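Local coordinates for magnetosome membrane protein MamB, putative Co/Zn/Cd cation transporter. Cation diffusion facilitator family (Desulfamplus magnetovallimortis, PDB 6QFJ) that probably transports divalent metal cations across the magnetosome membrane as a cation diffusion facilitator, of which this chain is the cytosolic C-terminal domain, at residues A[32-43]-A[69-80]. Numbering follows the deposited sequence.
Sequences GQVLEFEIDLYV and RKSTVKVRLFAA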
loop_
_atom_site.group_PDB
_atom_site.type_symbol
_atom_site.label_atom_id
_atom_site.label_comp_id
_atom_site.label_asym_id
_atom_site.label_seq_id
_atom_site.Cartn_x
_atom_site.Cartn_y
_atom_site.Cartn_z
ATOM N N GLY A 32 8.521 -14.788 -11.461
ATOM C CA GLY A 32 7.872 -15.343 -12.614
ATOM C C GLY A 32 6.768 -14.383 -13.058
ATOM O O GLY A 32 7.004 -13.180 -13.213
ATOM N N GLN A 33 5.554 -14.897 -13.170
ATOM C CA GLN A 33 4.433 -14.161 -13.640
ATOM C C GLN A 33 3.718 -13.429 -12.483
ATOM O O GLN A 33 2.651 -12.911 -12.695
ATOM C CB GLN A 33 3.453 -15.080 -14.339
ATOM C CG GLN A 33 3.988 -15.620 -15.624
ATOM C CD GLN A 33 2.974 -16.449 -16.372
ATOM O OE1 GLN A 33 1.941 -15.965 -16.825
ATOM N NE2 GLN A 33 3.261 -17.719 -16.481
ATOM N N VAL A 34 4.231 -13.527 -11.261
ATOM C CA VAL A 34 3.603 -12.928 -10.097
ATOM C C VAL A 34 4.318 -11.642 -9.785
ATOM O O VAL A 34 5.514 -11.633 -9.658
ATOM C CB VAL A 34 3.587 -13.805 -8.779
ATOM C CG1 VAL A 34 2.782 -13.064 -7.727
ATOM C CG2 VAL A 34 2.933 -15.155 -9.016
ATOM N N LEU A 35 3.555 -10.564 -9.642
ATOM C CA LEU A 35 4.061 -9.343 -9.117
ATOM C C LEU A 35 3.934 -9.278 -7.595
ATOM O O LEU A 35 2.816 -9.353 -7.040
ATOM C CB LEU A 35 3.322 -8.181 -9.722
ATOM C CG LEU A 35 3.785 -7.828 -11.112
ATOM C CD1 LEU A 35 2.825 -6.793 -11.679
ATOM C CD2 LEU A 35 5.220 -7.275 -11.068
ATOM N N GLU A 36 5.066 -9.103 -6.939
ATOM C CA GLU A 36 5.123 -8.945 -5.484
ATOM C C GLU A 36 5.225 -7.487 -5.078
ATOM O O GLU A 36 6.154 -6.789 -5.479
ATOM C CB GLU A 36 6.303 -9.699 -4.903
ATOM C CG GLU A 36 6.000 -11.191 -4.827
ATOM C CD GLU A 36 7.169 -12.066 -4.471
ATOM O OE1 GLU A 36 8.293 -11.550 -4.428
ATOM O OE2 GLU A 36 6.918 -13.270 -4.275
ATOM N N PHE A 37 4.278 -7.048 -4.285
ATOM C CA PHE A 37 4.290 -5.657 -3.792
ATOM C C PHE A 37 4.539 -5.616 -2.295
ATOM O O PHE A 37 3.983 -6.434 -1.540
ATOM C CB PHE A 37 2.989 -4.967 -4.076
ATOM C CG PHE A 37 2.768 -4.706 -5.524
ATOM C CD1 PHE A 37 2.118 -5.657 -6.317
ATOM C CD2 PHE A 37 3.118 -3.503 -6.073
ATOM C CE1 PHE A 37 1.909 -5.413 -7.632
ATOM C CE2 PHE A 37 2.893 -3.263 -7.423
ATOM C CZ PHE A 37 2.319 -4.231 -8.209
ATOM N N GLU A 38 5.428 -4.713 -1.881
ATOM C CA GLU A 38 5.653 -4.366 -0.473
ATOM C C GLU A 38 5.289 -2.939 -0.311
ATOM O O GLU A 38 5.891 -2.042 -0.957
ATOM C CB GLU A 38 7.110 -4.592 -0.065
ATOM C CG GLU A 38 7.451 -6.085 -0.043
ATOM C CD GLU A 38 8.925 -6.379 0.092
ATOM O OE1 GLU A 38 9.758 -5.626 -0.422
ATOM O OE2 GLU A 38 9.236 -7.399 0.693
ATOM N N ILE A 39 4.279 -2.701 0.504
ATOM C CA ILE A 39 3.752 -1.374 0.690
ATOM C C ILE A 39 3.905 -0.962 2.160
ATOM O O ILE A 39 3.343 -1.635 3.085
ATOM C CB ILE A 39 2.281 -1.311 0.289
ATOM C CG1 ILE A 39 2.094 -1.950 -1.080
ATOM C CG2 ILE A 39 1.778 0.127 0.349
ATOM C CD1 ILE A 39 1.785 -1.067 -2.237
ATOM N N ASP A 40 4.649 0.131 2.379
ATOM C CA ASP A 40 4.792 0.731 3.698
ATOM C C ASP A 40 4.027 2.028 3.779
ATOM O O ASP A 40 4.217 2.905 2.940
ATOM C CB ASP A 40 6.290 0.944 4.007
ATOM C CG ASP A 40 7.050 -0.364 4.108
ATOM O OD1 ASP A 40 6.395 -1.457 4.180
ATOM O OD2 ASP A 40 8.286 -0.346 4.032
ATOM N N LEU A 41 3.193 2.165 4.802
ATOM C CA LEU A 41 2.348 3.352 5.006
ATOM C C LEU A 41 2.449 3.940 6.361
ATOM O O LEU A 41 2.688 3.238 7.333
ATOM C CB LEU A 41 0.893 2.981 4.844
ATOM C CG LEU A 41 0.584 2.226 3.531
ATOM C CD1 LEU A 41 -0.789 1.729 3.556
ATOM C CD2 LEU A 41 0.805 3.123 2.358
ATOM N N TYR A 42 2.279 5.269 6.431
ATOM C CA TYR A 42 2.107 5.979 7.672
ATOM C C TYR A 42 0.669 6.080 7.957
ATOM O O TYR A 42 -0.132 6.376 7.096
ATOM C CB TYR A 42 2.699 7.447 7.574
ATOM C CG TYR A 42 4.193 7.506 7.523
ATOM C CD1 TYR A 42 4.930 7.057 8.583
ATOM C CD2 TYR A 42 4.888 7.926 6.396
ATOM C CE1 TYR A 42 6.289 7.058 8.545
ATOM C CE2 TYR A 42 6.268 7.957 6.338
ATOM C CZ TYR A 42 6.955 7.521 7.434
ATOM O OH TYR A 42 8.318 7.528 7.456
ATOM N N VAL A 43 0.310 5.847 9.200
ATOM C CA VAL A 43 -1.074 5.975 9.654
ATOM C C VAL A 43 -1.052 6.685 11.005
ATOM O O VAL A 43 0.014 6.798 11.639
ATOM C CB VAL A 43 -1.706 4.615 9.852
ATOM C CG1 VAL A 43 -1.731 3.876 8.521
ATOM C CG2 VAL A 43 -0.900 3.804 10.857
ATOM N N ARG A 69 -2.706 -8.762 -13.468
ATOM C CA ARG A 69 -2.024 -10.025 -13.206
ATOM C C ARG A 69 -2.030 -10.436 -11.743
ATOM O O ARG A 69 -2.333 -9.643 -10.834
ATOM C CB ARG A 69 -0.558 -9.903 -13.615
ATOM C CG ARG A 69 -0.263 -8.568 -14.288
ATOM C CD ARG A 69 1.086 -8.540 -15.032
ATOM N NE ARG A 69 2.030 -9.513 -14.541
ATOM C CZ ARG A 69 3.325 -9.439 -14.773
ATOM N NH1 ARG A 69 4.117 -10.369 -14.261
ATOM N NH2 ARG A 69 3.832 -8.436 -15.475
ATOM N N LYS A 70 -1.639 -11.660 -11.538
ATOM C CA LYS A 70 -1.540 -12.219 -10.215
ATOM C C LYS A 70 -0.509 -11.444 -9.387
ATOM O O LYS A 70 0.581 -11.103 -9.878
ATOM C CB LYS A 70 -1.145 -13.702 -10.269
ATOM C CG LYS A 70 -1.133 -14.348 -8.896
ATOM C CD LYS A 70 -0.862 -15.840 -8.868
ATOM C CE LYS A 70 -0.652 -16.253 -7.420
ATOM N NZ LYS A 70 -1.131 -17.609 -7.031
ATOM N N SER A 71 -0.854 -11.179 -8.124
ATOM C CA SER A 71 -0.042 -10.425 -7.235
ATOM C C SER A 71 -0.080 -10.961 -5.820
ATOM O O SER A 71 -0.988 -11.668 -5.403
ATOM C CB SER A 71 -0.426 -8.952 -7.235
ATOM O OG SER A 71 -1.749 -8.741 -6.679
ATOM N N THR A 72 0.983 -10.619 -5.106
ATOM C CA THR A 72 1.103 -10.811 -3.708
ATOM C C THR A 72 1.347 -9.417 -3.100
ATOM O O THR A 72 2.050 -8.619 -3.678
ATOM C CB THR A 72 2.303 -11.739 -3.416
ATOM O OG1 THR A 72 1.791 -13.065 -3.285
ATOM C CG2 THR A 72 3.037 -11.387 -2.208
ATOM N N VAL A 73 0.791 -9.175 -1.929
ATOM C CA VAL A 73 0.828 -7.834 -1.349
ATOM C C VAL A 73 1.202 -7.949 0.108
ATOM O O VAL A 73 0.507 -8.585 0.889
ATOM C CB VAL A 73 -0.538 -7.082 -1.458
ATOM C CG1 VAL A 73 -0.390 -5.665 -0.895
ATOM C CG2 VAL A 73 -0.970 -6.995 -2.888
ATOM N N LYS A 74 2.298 -7.334 0.478
ATOM C CA LYS A 74 2.671 -7.298 1.881
ATOM C C LYS A 74 2.597 -5.806 2.365
ATOM O O LYS A 74 3.286 -4.928 1.823
ATOM C CB LYS A 74 4.040 -7.887 2.008
ATOM C CG LYS A 74 4.807 -7.558 3.259
ATOM C CD LYS A 74 4.339 -8.372 4.451
ATOM C CE LYS A 74 5.310 -8.121 5.620
ATOM N NZ LYS A 74 4.599 -7.859 6.886
ATOM N N VAL A 75 1.797 -5.545 3.395
ATOM C CA VAL A 75 1.565 -4.148 3.844
ATOM C C VAL A 75 2.129 -3.992 5.250
ATOM O O VAL A 75 1.811 -4.820 6.108
ATOM C CB VAL A 75 0.066 -3.811 3.868
ATOM C CG1 VAL A 75 -0.214 -2.339 4.218
ATOM C CG2 VAL A 75 -0.550 -4.116 2.537
ATOM N N ARG A 76 2.934 -2.939 5.468
ATOM C CA ARG A 76 3.389 -2.627 6.803
ATOM C C ARG A 76 2.891 -1.258 7.202
ATOM O O ARG A 76 2.980 -0.341 6.423
ATOM C CB ARG A 76 4.895 -2.714 6.908
ATOM C CG ARG A 76 5.408 -4.157 6.746
ATOM C CD ARG A 76 6.871 -4.282 7.041
ATOM N NE ARG A 76 7.653 -3.377 6.204
ATOM C CZ ARG A 76 8.960 -3.102 6.393
ATOM N NH1 ARG A 76 9.593 -2.246 5.586
ATOM N NH2 ARG A 76 9.659 -3.700 7.387
ATOM N N LEU A 77 2.424 -1.112 8.439
ATOM C CA LEU A 77 1.895 0.198 8.930
ATOM C C LEU A 77 2.863 0.774 9.995
ATOM O O LEU A 77 3.308 0.070 10.922
ATOM C CB LEU A 77 0.539 0.039 9.546
ATOM C CG LEU A 77 -0.532 -0.644 8.678
ATOM C CD1 LEU A 77 -1.823 -0.653 9.446
ATOM C CD2 LEU A 77 -0.702 0.073 7.396
ATOM N N PHE A 78 3.174 2.063 9.823
ATOM C CA PHE A 78 4.033 2.805 10.724
ATOM C C PHE A 78 3.307 4.024 11.250
ATOM O O PHE A 78 2.508 4.629 10.559
ATOM C CB PHE A 78 5.278 3.245 9.945
ATOM C CG PHE A 78 6.127 2.121 9.506
ATOM C CD1 PHE A 78 7.150 1.619 10.301
ATOM C CD2 PHE A 78 5.912 1.547 8.275
ATOM C CE1 PHE A 78 7.941 0.553 9.867
ATOM C CE2 PHE A 78 6.689 0.498 7.832
ATOM C CZ PHE A 78 7.725 -0.010 8.613
ATOM N N ALA A 79 3.577 4.420 12.488
ATOM C CA ALA A 79 2.992 5.628 13.074
ATOM C C ALA A 79 3.448 6.853 12.234
ATOM O O ALA A 79 4.645 7.072 12.043
ATOM C CB ALA A 79 3.467 5.825 14.500
ATOM N N ALA A 80 2.514 7.675 11.825
ATOM C CA ALA A 80 2.925 8.992 11.239
ATOM C C ALA A 80 3.825 9.757 12.210
ATOM O O ALA A 80 3.675 9.696 13.452
ATOM C CB ALA A 80 1.710 9.804 10.931
#
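The R76 guanidinium meets D40 at its edge, while CZ of F78 sits over the centre of one face, 4.0 Å above the plane. The F78 ring presents its own edge to D40, with CE2 3.8 Å from D40 CG, and L41 O also lies at that edge, in the ring plane; K24 adds a cation-pi contact to the same ring. Toward the other end of the pair, L35 CG lies over the centre of one face of the R69 guanidinium, whose NH1 makes a weak hydrogen bond to Q33 O; R69 is poorly ordered. T72 O lies in plane at the F37 edge, and A79 O sits at the Y42 edge, near its plane.

R76 grips D40 side-on with two nitrogens: NE reaches D40 OD1 at 3.1 Å, from above the carboxylate plane, and NH1 reaches D40 OD2 at 2.8 Å, on its syn side but tilted out of that plane. Because the two flat groups are turned 49° apart, this salt bridge is not coplanar. With its CG anti to the carbonyl carbon (chi1 -65°), the D40 carboxylate lies alongside the R76 chain, both pointing the same way. Without the D40 carboxylate, as with an alanine here, R76 NE and NH1 would probably lose their acidic mate and the guanidinium be freer to turn beside F78.

The in-register parallel pairing is evident from alternating backbone bonds: F37 N donates to T72 O and K74 N to F37 O, both 2.8 Å. L35, F37, I39 and L41 share one face with V73, V75 and L77, against which helices 2-15 and 49-66 pack. Strand 34-43, helix 49-66 and strand 71-79 make up the beta-alpha-beta unit of the ferredoxin-like C-terminal domain characteristic of cation diffusion facilitators, with strand 34-43 central in its three-stranded sheet.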